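Local coordinates for protein oxalate--CoA ligase (Arabidopsis thaliana, PDB 5IE3) that belongs to the ANL superfamily of AMP-binding enzymes, built of a large N-terminal and a small C-terminal domain, and here holds adenosine monophosphate and oxalic acid, at residues 334-339 with 403-408; 360-365 with 390-395; 436-441 with 499-504. All coordinates share one frame; numbering follows the deposited sequence.

Interaction 1 of 3, residues 334-339 with 403-408; sequences PGSVGK and YLHLVG. With AMP (adenosine monophosphate), chain C.
Ser336 lays its methylene group over one face of the His405 imidazole, CB standing 3.9 Å from the ring centroid and displaced toward the rim. The hydroxyl of the same serine, held opposite the backbone N by a chi1 of 171°, reaches the strand backbone and donates to the carbonyl of Leu404, OG to O 2.6 Å, arriving from well above the carbonyl plane. That oxygen has a second donor in Val337, whose N lies 2.9 Å from Leu404 O and approaches almost in line with the C=O bond, so consecutive residues grip one acceptor from different directions. Ser336 OG also accepts from Gly338 N, 3.1 Å from Ser336 OG, closing an ST turn, and sits at the edge of the Tyr403 ring. A nearly straight bond runs the opposite way, Leu404 N to Gly338 O 2.8 Å (171° at the hydrogen).

Loop 334-339 is thereby fastened to strand 404-408, and together they line part of the adenine pocket of this AMP-binding fold. Val337 CG1 lies 3.4 Å from N6 of AMP, and Leu406 CD1 touches the base near C2 at 3.7 Å. The two side chains cross at about a right angle, whereas Val337 CG2 runs alongside Leu404 and meets its CD2. Tyr312 of strand 308-314 packs against all three.

At the other end, Lys339 lays CG over a face of the Tyr403 ring, and bends at chi3 and chi4 bring NZ back toward the ring; the phenol oxygen is bonded to Pro331 O. The imidazole of His405 is fixed by Asp399 at NE2, while a water lying in the ring plane links ND1 to Gly335 O. Two more waters donate to that carbonyl oxygen, one accepting from Leu406 N and the other donating to Leu406 O.

Interaction 2 of 3, residues 360-365 with 390-395; sequences KGEVCI and FHTGDI. With AMP (adenosine monophosphate), chain C.
Glu362 and His391 meet beside a beta bulge in an antiparallel sheet: Glu362 is paired with Ile395 and Cys364 with His391, so segment 390-395 carries two extra residues between the pairs. Each carboxylate oxygen of Glu362 takes one donor, from His391 before the corner and from Gly393 at it. His391 ND1 donates to Glu362 OE1 at 2.9 Å, keeping the acceptor in the imidazole plane but meeting it from above the carboxylate, the two planes being 73° apart. Gly393 N reaches the anti lone pair of Glu362 OE2 at 2.8 Å through a bent bond (136° at the hydrogen). Cys364 SG lies over one face of the imidazole, above its centre, in a sulfur-aromatic contact, 3.5 Å from the His391 ring centroid.

Opposite the bulge, Val363 has both backbone groups occupied. Its N donates to Asp394 O at 2.8 Å, and its O takes Thr392 N as well as Thr392 OG1, the hydroxyl at 2.7 Å. With chi1 of 63°, this OG1 stands between the backbone N and carbonyl carbon and also accepts from Asp394 N, an ST turn spanning the corner. Ile365 and Phe390 exchange backbone bonds in both directions.

The corner presents Asp394 to the ribose of AMP, a role an aspartate plays throughout this superfamily. O3' donates to Asp394 OD2 at 2.7 Å, an oxygen shared with Tyr312 OH, while O2' donates to Asp394 OD1 at 2.5 Å.

Interaction 3 of 3, residues 436-441 with 499-504; sequences VSQGVA and GKIQRR. With AMP (adenosine monophosphate), chain C; OXD (oxalic acid), chain D.
Val440 and Arg503 lie flank to flank, their side chains running in opposing senses, where strand 438-441 of the C-terminal domain sheet meets the first turn of helix 503-510. The side chain of Val440 leaves the strand toward 499-504, and CG2, set anti to its own nitrogen, is the methyl that touches, 3.7 Å from Arg503 NH1 and oblique to the guanidinium. The same methyl, Val440 CG2, touches Ile501 CG2 at 4.2 Å, and Val506 of the helix packs on both Val440 and Ile501, completing a small apolar cluster. Farther back on the strand, Gln438 also points toward Ile501, but its amide oxygen is held by Lys495.

The arginine chain runs across the end of the strand and, kinked at chi3 (-145°), brings its guanidinium to Ala441. Arg503 NH1 donates to Ala441 O at 2.9 Å, the oxygen lying slightly off the guanidinium plane. Ala441 N is found at the edge of that group. Two acids complete the surroundings: Asp427 takes a salt bridge from NH1 and a hydrogen bond from Ala441 N, while Glu412 pairs with NE. The positive charge is therefore probably well balanced despite the apolar neighbours.

While Ile501 is directed at the strand, the preceding Lys500 extends into the active site, as a C-terminal domain lysine does in one of the two domain orientations known for ANL enzymes. Arg504 meanwhile grips Gly172 O and Thr173 O of the large domain. Lys500 NZ draws together both bound groups and the protein, its partners including Ser289 O. Lys500 NZ lies 2.8 Å from O5 of the oxalic acid and 2.8 Å from O5' of AMP, with AMP O3P slightly farther at 3.1 Å.

In the fold
Strand 404-409 of interaction 1 and the strands of interaction 2 belong to one antiparallel sheet: strands 394-398 and 404-409 are neighbours, and Ile395 O and N are probably bonded to Val407 N and Gly408 O. Packing of Leu404 on Val363 joins them further. Interaction 3 lies apart, its centre about 19 Å from that of interaction 1, and belongs to the C-terminal domain sheet and helix. All three are partly buried and all reach AMP, with different chemistry: apolar side chains at the base in interaction 1, a carboxylate at the ribose in interaction 2, a lysine nitrogen at the phosphate end in interaction 3. Backbone bonds dominate the second, while the third, smallest in buried surface, relies on side chains.

Interaction 1 of 3, residues 334-339 with 403-408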
loop_
_atom_site.group_PDB
_atom_site.type_symbol
_atom_site.label_atom_id
_atom_site.label_comp_id
_atom_site.label_asym_id
_atom_site.label_seq_id
_atom_site.Cartn_x
_atom_site.Cartn_y
_atom_site.Cartn_z
ATOM N N PRO A 334 -9.382 -15.103 10.370
ATOM C CA PRO A 334 -10.283 -14.015 9.963
ATOM C C PRO A 334 -10.346 -12.981 11.082
ATOM O O PRO A 334 -10.287 -13.362 12.263
ATOM C CB PRO A 334 -11.642 -14.720 9.750
ATOM C CG PRO A 334 -11.286 -16.174 9.507
ATOM C CD PRO A 334 -10.064 -16.413 10.398
ATOM N N GLY A 335 -10.389 -11.706 10.711
ATOM C CA GLY A 335 -10.438 -10.617 11.675
ATOM C C GLY A 335 -9.099 -10.220 12.284
ATOM O O GLY A 335 -9.030 -9.274 13.068
ATOM N N SER A 336 -8.031 -10.924 11.909
ATOM C CA SER A 336 -6.711 -10.712 12.493
ATOM C C SER A 336 -5.692 -10.422 11.404
ATOM O O SER A 336 -5.810 -10.940 10.286
ATOM C CB SER A 336 -6.240 -11.947 13.279
ATOM O OG SER A 336 -4.875 -11.800 13.649
ATOM N N VAL A 337 -4.683 -9.631 11.744
ATOM C CA VAL A 337 -3.622 -9.284 10.803
ATOM C C VAL A 337 -2.310 -10.018 11.133
ATOM O O VAL A 337 -1.202 -9.627 10.684
ATOM C CB VAL A 337 -3.383 -7.736 10.745
ATOM C CG1 VAL A 337 -4.610 -7.037 10.169
ATOM C CG2 VAL A 337 -3.082 -7.159 12.124
ATOM N N GLY A 338 -2.438 -11.102 11.902
ATOM C CA GLY A 338 -1.330 -12.031 12.058
ATOM C C GLY A 338 -0.203 -11.569 12.975
ATOM O O GLY A 338 -0.401 -10.797 13.911
ATOM N N LYS A 339 1.004 -12.038 12.679
ATOM C CA LYS A 339 2.146 -11.867 13.577
ATOM C C LYS A 339 3.193 -10.881 13.008
ATOM O O LYS A 339 3.337 -10.760 11.794
ATOM C CB LYS A 339 2.808 -13.232 13.858
ATOM C CG LYS A 339 1.846 -14.234 14.521
ATOM C CD LYS A 339 2.558 -15.477 15.056
ATOM C CE LYS A 339 3.146 -16.327 13.965
ATOM N NZ LYS A 339 2.065 -16.854 13.108
ATOM N N TYR A 403 -1.238 -13.466 17.614
ATOM C CA TYR A 403 -1.836 -12.842 16.435
ATOM C C TYR A 403 -2.465 -11.513 16.816
ATOM O O TYR A 403 -3.168 -11.426 17.824
ATOM C CB TYR A 403 -2.902 -13.735 15.806
ATOM C CG TYR A 403 -2.382 -14.884 14.966
ATOM C CD1 TYR A 403 -2.797 -15.043 13.634
ATOM C CD2 TYR A 403 -1.521 -15.830 15.507
ATOM C CE1 TYR A 403 -2.354 -16.123 12.860
ATOM C CE2 TYR A 403 -1.077 -16.905 14.759
ATOM C CZ TYR A 403 -1.506 -17.060 13.432
ATOM O OH TYR A 403 -1.041 -18.113 12.673
ATOM N N LEU A 404 -2.206 -10.484 16.013
ATOM C CA LEU A 404 -2.727 -9.151 16.274
ATOM C C LEU A 404 -4.156 -8.992 15.740
ATOM O O LEU A 404 -4.452 -9.394 14.605
ATOM C CB LEU A 404 -1.807 -8.101 15.625
ATOM C CG LEU A 404 -2.203 -6.639 15.715
ATOM C CD1 LEU A 404 -2.308 -6.195 17.189
ATOM C CD2 LEU A 404 -1.153 -5.781 14.983
ATOM N N HIS A 405 -5.024 -8.407 16.561
ATOM C CA HIS A 405 -6.372 -8.038 16.150
ATOM C C HIS A 405 -6.497 -6.522 16.283
ATOM O O HIS A 405 -6.266 -5.969 17.372
ATOM C CB HIS A 405 -7.441 -8.747 17.015
ATOM C CG HIS A 405 -7.331 -10.247 17.013
ATOM N ND1 HIS A 405 -8.283 -11.066 16.432
ATOM C CD2 HIS A 405 -6.385 -11.073 17.519
ATOM C CE1 HIS A 405 -7.927 -12.331 16.587
ATOM N NE2 HIS A 405 -6.778 -12.361 17.248
ATOM N N LEU A 406 -6.838 -5.856 15.189
ATOM C CA LEU A 406 -6.972 -4.408 15.201
ATOM C C LEU A 406 -8.385 -3.999 15.586
ATOM O O LEU A 406 -9.372 -4.593 15.134
ATOM C CB LEU A 406 -6.614 -3.828 13.837
ATOM C CG LEU A 406 -5.134 -4.031 13.482
ATOM C CD1 LEU A 406 -4.915 -3.637 12.016
ATOM C CD2 LEU A 406 -4.227 -3.246 14.414
ATOM N N VAL A 407 -8.470 -2.967 16.412
ATOM C CA VAL A 407 -9.745 -2.454 16.911
ATOM C C VAL A 407 -10.068 -1.168 16.132
ATOM O O VAL A 407 -11.220 -0.917 15.759
ATOM C CB VAL A 407 -9.687 -2.186 18.445
ATOM C CG1 VAL A 407 -10.959 -1.526 18.929
ATOM C CG2 VAL A 407 -9.444 -3.491 19.209
ATOM N N GLY A 408 -9.033 -0.380 15.855
ATOM C CA GLY A 408 -9.206 0.753 14.955
ATOM C C GLY A 408 -8.259 1.901 15.279
ATOM O O GLY A 408 -7.532 1.830 16.262
HETATM P P AMP C . -1.306 4.822 5.488
HETATM O O1P AMP C . 0.074 4.636 6.094
HETATM O O2P AMP C . -1.878 6.210 5.641
HETATM O O3P AMP C . -1.479 4.258 4.101
HETATM O "O5'" AMP C . -2.312 3.990 6.416
HETATM C "C5'" AMP C . -1.850 3.132 7.457
HETATM C "C4'" AMP C . -3.002 2.732 8.362
HETATM O "O4'" AMP C . -3.892 1.820 7.665
HETATM C "C3'" AMP C . -2.627 1.950 9.598
HETATM O "O3'" AMP C . -2.069 2.770 10.613
HETATM C "C2'" AMP C . -3.948 1.298 9.979
HETATM O "O2'" AMP C . -4.776 2.250 10.640
HETATM C "C1'" AMP C . -4.552 1.008 8.601
HETATM N N9 AMP C . -4.362 -0.391 8.189
HETATM C C8 AMP C . -3.349 -0.903 7.475
HETATM N N7 AMP C . -3.516 -2.242 7.271
HETATM C C5 AMP C . -4.700 -2.571 7.870
HETATM C C6 AMP C . -5.509 -3.797 8.054
HETATM N N6 AMP C . -5.088 -4.964 7.514
HETATM N N1 AMP C . -6.663 -3.693 8.762
HETATM C C2 AMP C . -7.089 -2.520 9.275
HETATM N N3 AMP C . -6.398 -1.374 9.153
HETATM C C4 AMP C . -5.235 -1.351 8.472
HETATM O O HOH W 1 -7.241 -7.141 12.641
HETATM O O HOH W 2 -10.515 -9.640 15.572
HETATM O O HOH W 3 -10.478 -6.895 13.941
#

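Interaction 2 of 3, residues 360-365 with 390-395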
loop_
_atom_site.group_PDB
_atom_site.type_symbol
_atom_site.label_atom_id
_atom_site.label_comp_id
_atom_site.label_asym_id
_atom_site.label_seq_id
_atom_site.Cartn_x
_atom_site.Cartn_y
_atom_site.Cartn_z
ATOM N N LYS A 360 -6.342 -4.500 25.218
ATOM C CA LYS A 360 -6.182 -3.512 24.143
ATOM C C LYS A 360 -5.199 -2.419 24.552
ATOM O O LYS A 360 -5.029 -2.158 25.749
ATOM C CB LYS A 360 -7.532 -2.887 23.788
ATOM C CG LYS A 360 -8.550 -3.916 23.355
ATOM C CD LYS A 360 -9.898 -3.279 23.061
ATOM C CE LYS A 360 -10.921 -4.349 22.724
ATOM N NZ LYS A 360 -12.257 -3.733 22.444
ATOM N N GLY A 361 -4.571 -1.798 23.554
ATOM C CA GLY A 361 -3.684 -0.657 23.746
ATOM C C GLY A 361 -3.154 -0.222 22.393
ATOM O O GLY A 361 -3.631 -0.702 21.355
ATOM N N GLU A 362 -2.194 0.698 22.385
ATOM C CA GLU A 362 -1.673 1.192 21.121
ATOM C C GLU A 362 -0.598 0.264 20.594
ATOM O O GLU A 362 0.308 -0.111 21.309
ATOM C CB GLU A 362 -1.115 2.612 21.247
ATOM C CG GLU A 362 -0.725 3.210 19.887
ATOM C CD GLU A 362 -0.213 4.643 19.998
ATOM O OE1 GLU A 362 0.040 5.099 21.141
ATOM O OE2 GLU A 362 -0.066 5.306 18.951
ATOM N N VAL A 363 -0.738 -0.125 19.332
ATOM C CA VAL A 363 0.288 -0.883 18.642
ATOM C C VAL A 363 1.520 -0.014 18.418
ATOM O O VAL A 363 1.420 1.115 17.911
ATOM C CB VAL A 363 -0.249 -1.428 17.291
ATOM C CG1 VAL A 363 0.838 -2.282 16.575
ATOM C CG2 VAL A 363 -1.511 -2.249 17.556
ATOM N N CYS A 364 2.673 -0.526 18.854
ATOM C CA CYS A 364 3.951 0.184 18.741
ATOM C C CYS A 364 4.988 -0.741 18.120
ATOM O O CYS A 364 5.048 -1.935 18.457
ATOM C CB CYS A 364 4.452 0.688 20.119
ATOM S SG CYS A 364 3.376 1.956 20.892
ATOM N N ILE A 365 5.832 -0.196 17.258
ATOM C CA ILE A 365 6.782 -1.045 16.531
ATOM C C ILE A 365 8.214 -0.565 16.652
ATOM O O ILE A 365 8.469 0.612 16.912
ATOM C CB ILE A 365 6.428 -1.117 15.024
ATOM C CG1 ILE A 365 6.517 0.281 14.395
ATOM C CG2 ILE A 365 5.030 -1.744 14.840
ATOM C CD1 ILE A 365 6.211 0.282 12.818
ATOM N N PHE A 390 8.044 3.263 17.643
ATOM C CA PHE A 390 7.110 4.147 16.967
ATOM C C PHE A 390 5.648 3.811 17.343
ATOM O O PHE A 390 5.232 2.645 17.305
ATOM C CB PHE A 390 7.318 4.060 15.439
ATOM C CG PHE A 390 6.277 4.801 14.644
ATOM C CD1 PHE A 390 6.192 6.195 14.690
ATOM C CD2 PHE A 390 5.390 4.097 13.832
ATOM C CE1 PHE A 390 5.231 6.887 13.961
ATOM C CE2 PHE A 390 4.386 4.782 13.094
ATOM C CZ PHE A 390 4.316 6.186 13.166
ATOM N N HIS A 391 4.889 4.852 17.696
ATOM C CA HIS A 391 3.476 4.730 18.057
ATOM C C HIS A 391 2.602 4.825 16.799
ATOM O O HIS A 391 2.556 5.871 16.161
ATOM C CB HIS A 391 3.102 5.816 19.071
ATOM C CG HIS A 391 3.684 5.572 20.424
ATOM N ND1 HIS A 391 2.903 5.373 21.544
ATOM C CD2 HIS A 391 4.968 5.420 20.828
ATOM C CE1 HIS A 391 3.682 5.116 22.582
ATOM N NE2 HIS A 391 4.939 5.145 22.178
ATOM N N THR A 392 1.933 3.733 16.439
ATOM C CA THR A 392 1.204 3.669 15.160
ATOM C C THR A 392 -0.085 4.485 15.116
ATOM O O THR A 392 -0.577 4.775 14.036
ATOM C CB THR A 392 0.783 2.228 14.778
ATOM O OG1 THR A 392 -0.134 1.732 15.766
ATOM C CG2 THR A 392 2.016 1.318 14.692
ATOM N N GLY A 393 -0.660 4.769 16.280
ATOM C CA GLY A 393 -1.960 5.407 16.344
ATOM C C GLY A 393 -3.101 4.404 16.216
ATOM O O GLY A 393 -4.254 4.799 16.168
ATOM N N ASP A 394 -2.775 3.111 16.122
ATOM C CA ASP A 394 -3.786 2.048 16.041
ATOM C C ASP A 394 -3.944 1.357 17.375
ATOM O O ASP A 394 -2.963 1.072 18.062
ATOM C CB ASP A 394 -3.411 0.999 14.980
ATOM C CG ASP A 394 -3.365 1.578 13.581
ATOM O OD1 ASP A 394 -4.362 2.251 13.152
ATOM O OD2 ASP A 394 -2.308 1.408 12.918
ATOM N N ILE A 395 -5.195 1.088 17.727
ATOM C CA ILE A 395 -5.534 0.277 18.866
ATOM C C ILE A 395 -5.778 -1.168 18.411
ATOM O O ILE A 395 -6.529 -1.429 17.425
ATOM C CB ILE A 395 -6.806 0.809 19.583
ATOM C CG1 ILE A 395 -6.584 2.252 20.054
ATOM C CG2 ILE A 395 -7.207 -0.133 20.716
ATOM C CD1 ILE A 395 -5.481 2.368 21.112
HETATM P P AMP C . -1.306 4.822 5.488
HETATM O O1P AMP C . 0.074 4.636 6.094
HETATM O O2P AMP C . -1.878 6.210 5.641
HETATM O O3P AMP C . -1.479 4.258 4.101
HETATM O "O5'" AMP C . -2.312 3.990 6.416
HETATM C "C5'" AMP C . -1.850 3.132 7.457
HETATM C "C4'" AMP C . -3.002 2.732 8.362
HETATM O "O4'" AMP C . -3.892 1.820 7.665
HETATM C "C3'" AMP C . -2.627 1.950 9.598
HETATM O "O3'" AMP C . -2.069 2.770 10.613
HETATM C "C2'" AMP C . -3.948 1.298 9.979
HETATM O "O2'" AMP C . -4.776 2.250 10.640
HETATM C "C1'" AMP C . -4.552 1.008 8.601
HETATM N N9 AMP C . -4.362 -0.391 8.189
HETATM C C8 AMP C . -3.349 -0.903 7.475
HETATM N N7 AMP C . -3.516 -2.242 7.271
HETATM C C5 AMP C . -4.700 -2.571 7.870
HETATM C C6 AMP C . -5.509 -3.797 8.054
HETATM N N6 AMP C . -5.088 -4.964 7.514
HETATM N N1 AMP C . -6.663 -3.693 8.762
HETATM C C2 AMP C . -7.089 -2.520 9.275
HETATM N N3 AMP C . -6.398 -1.374 9.153
HETATM C C4 AMP C . -5.235 -1.351 8.472
#

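Interaction 3 of 3, residues 436-441 with 499-504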
loop_
_atom_site.group_PDB
_atom_site.type_symbol
_atom_site.label_atom_id
_atom_site.label_comp_id
_atom_site.label_asym_id
_atom_site.label_seq_id
_atom_site.Cartn_x
_atom_site.Cartn_y
_atom_site.Cartn_z
ATOM N N VAL A 436 -26.055 -6.009 0.823
ATOM C CA VAL A 436 -25.105 -4.912 0.955
ATOM C C VAL A 436 -23.870 -5.154 0.069
ATOM O O VAL A 436 -23.201 -6.185 0.169
ATOM C CB VAL A 436 -24.659 -4.702 2.428
ATOM C CG1 VAL A 436 -23.496 -3.762 2.479
ATOM C CG2 VAL A 436 -25.821 -4.159 3.260
ATOM N N SER A 437 -23.584 -4.204 -0.809
ATOM C CA SER A 437 -22.412 -4.290 -1.670
ATOM C C SER A 437 -21.225 -3.617 -0.990
ATOM O O SER A 437 -20.093 -4.124 -1.034
ATOM C CB SER A 437 -22.671 -3.638 -3.022
ATOM O OG SER A 437 -21.466 -3.580 -3.774
ATOM N N GLN A 438 -21.476 -2.453 -0.390
ATOM C CA GLN A 438 -20.408 -1.771 0.353
ATOM C C GLN A 438 -20.973 -1.137 1.614
ATOM O O GLN A 438 -22.152 -0.790 1.650
ATOM C CB GLN A 438 -19.740 -0.700 -0.499
ATOM C CG GLN A 438 -18.878 -1.232 -1.625
ATOM C CD GLN A 438 -18.224 -0.114 -2.418
ATOM O OE1 GLN A 438 -17.278 0.515 -1.937
ATOM N NE2 GLN A 438 -18.728 0.145 -3.635
ATOM N N GLY A 439 -20.154 -0.960 2.643
ATOM C CA GLY A 439 -20.644 -0.316 3.856
ATOM C C GLY A 439 -19.537 0.336 4.665
ATOM O O GLY A 439 -18.395 -0.119 4.621
ATOM N N VAL A 440 -19.868 1.384 5.416
ATOM C CA VAL A 440 -18.887 2.035 6.267
ATOM C C VAL A 440 -19.558 2.676 7.480
ATOM O O VAL A 440 -20.523 3.458 7.348
ATOM C CB VAL A 440 -18.063 3.100 5.488
ATOM C CG1 VAL A 440 -18.978 4.151 4.859
ATOM C CG2 VAL A 440 -17.043 3.750 6.396
ATOM N N ALA A 441 -19.066 2.322 8.670
ATOM C CA ALA A 441 -19.584 2.890 9.923
ATOM C C ALA A 441 -18.712 4.064 10.332
ATOM O O ALA A 441 -17.546 4.113 9.954
ATOM C CB ALA A 441 -19.628 1.848 11.025
ATOM N N GLY A 499 -7.139 3.376 -2.071
ATOM C CA GLY A 499 -8.257 2.446 -2.007
ATOM C C GLY A 499 -8.982 2.347 -0.669
ATOM O O GLY A 499 -9.588 1.316 -0.365
ATOM N N LYS A 500 -8.906 3.406 0.138
ATOM C CA LYS A 500 -9.569 3.453 1.443
ATOM C C LYS A 500 -10.746 4.428 1.428
ATOM O O LYS A 500 -10.693 5.473 0.786
ATOM C CB LYS A 500 -8.588 3.871 2.553
ATOM C CG LYS A 500 -7.293 3.076 2.556
ATOM C CD LYS A 500 -6.391 3.411 3.763
ATOM C CE LYS A 500 -4.948 2.948 3.479
ATOM N NZ LYS A 500 -4.142 2.780 4.740
ATOM N N ILE A 501 -11.818 4.068 2.121
ATOM C CA ILE A 501 -12.894 5.009 2.379
ATOM C C ILE A 501 -12.468 5.780 3.614
ATOM O O ILE A 501 -12.097 5.170 4.602
ATOM C CB ILE A 501 -14.223 4.274 2.625
ATOM C CG1 ILE A 501 -14.542 3.350 1.439
ATOM C CG2 ILE A 501 -15.335 5.259 2.927
ATOM C CD1 ILE A 501 -15.704 2.388 1.691
ATOM N N GLN A 502 -12.500 7.103 3.584
ATOM C CA GLN A 502 -12.116 7.860 4.777
ATOM C C GLN A 502 -13.341 8.178 5.641
ATOM O O GLN A 502 -14.207 8.938 5.202
ATOM C CB GLN A 502 -11.392 9.145 4.387
ATOM C CG GLN A 502 -9.876 9.093 4.510
ATOM C CD GLN A 502 -9.227 10.366 3.999
ATOM O OE1 GLN A 502 -8.347 10.933 4.644
ATOM N NE2 GLN A 502 -9.660 10.822 2.832
ATOM N N ARG A 503 -13.406 7.621 6.859
ATOM C CA ARG A 503 -14.602 7.735 7.708
ATOM C C ARG A 503 -15.085 9.175 7.949
ATOM O O ARG A 503 -16.284 9.446 7.851
ATOM C CB ARG A 503 -14.384 7.064 9.069
ATOM C CG ARG A 503 -14.395 5.548 9.009
ATOM C CD ARG A 503 -14.343 4.898 10.372
ATOM N NE ARG A 503 -13.558 3.669 10.264
ATOM C CZ ARG A 503 -14.001 2.526 9.738
ATOM N NH1 ARG A 503 -15.257 2.416 9.290
ATOM N NH2 ARG A 503 -13.187 1.487 9.675
ATOM N N ARG A 504 -14.181 10.086 8.292
ATOM C CA ARG A 504 -14.598 11.458 8.566
ATOM C C ARG A 504 -15.176 12.147 7.318
ATOM O O ARG A 504 -16.114 12.939 7.427
ATOM C CB ARG A 504 -13.436 12.275 9.154
ATOM C CG ARG A 504 -12.249 12.483 8.233
ATOM C CD ARG A 504 -11.169 13.305 8.943
ATOM N NE ARG A 504 -9.981 13.521 8.116
ATOM C CZ ARG A 504 -9.831 14.539 7.272
ATOM N NH1 ARG A 504 -10.803 15.437 7.143
ATOM N NH2 ARG A 504 -8.715 14.659 6.553
HETATM P P AMP C . -1.306 4.822 5.488
HETATM O O1P AMP C . 0.074 4.636 6.094
HETATM O O2P AMP C . -1.878 6.210 5.641
HETATM O O3P AMP C . -1.479 4.258 4.101
HETATM O "O5'" AMP C . -2.312 3.990 6.416
HETATM C "C5'" AMP C . -1.850 3.132 7.457
HETATM C "C4'" AMP C . -3.002 2.732 8.362
HETATM O "O4'" AMP C . -3.892 1.820 7.665
HETATM C "C3'" AMP C . -2.627 1.950 9.598
HETATM O "O3'" AMP C . -2.069 2.770 10.613
HETATM C "C2'" AMP C . -3.948 1.298 9.979
HETATM O "O2'" AMP C . -4.776 2.250 10.640
HETATM C "C1'" AMP C . -4.552 1.008 8.601
HETATM N N9 AMP C . -4.362 -0.391 8.189
HETATM C C8 AMP C . -3.349 -0.903 7.475
HETATM N N7 AMP C . -3.516 -2.242 7.271
HETATM C C5 AMP C . -4.700 -2.571 7.870
HETATM C C6 AMP C . -5.509 -3.797 8.054
HETATM N N6 AMP C . -5.088 -4.964 7.514
HETATM N N1 AMP C . -6.663 -3.693 8.762
HETATM C C2 AMP C . -7.089 -2.520 9.275
HETATM N N3 AMP C . -6.398 -1.374 9.153
HETATM C C4 AMP C . -5.235 -1.351 8.472
HETATM C C1 OXD D . -0.652 1.321 3.853
HETATM C C2 OXD D . 0.044 0.055 3.570
HETATM O O3 OXD D . 0.099 2.345 3.959
HETATM O O4 OXD D . 1.276 0.132 3.822
HETATM O O5 OXD D . -1.898 1.285 3.976
HETATM O O6 OXD D . -0.569 -0.969 3.118
#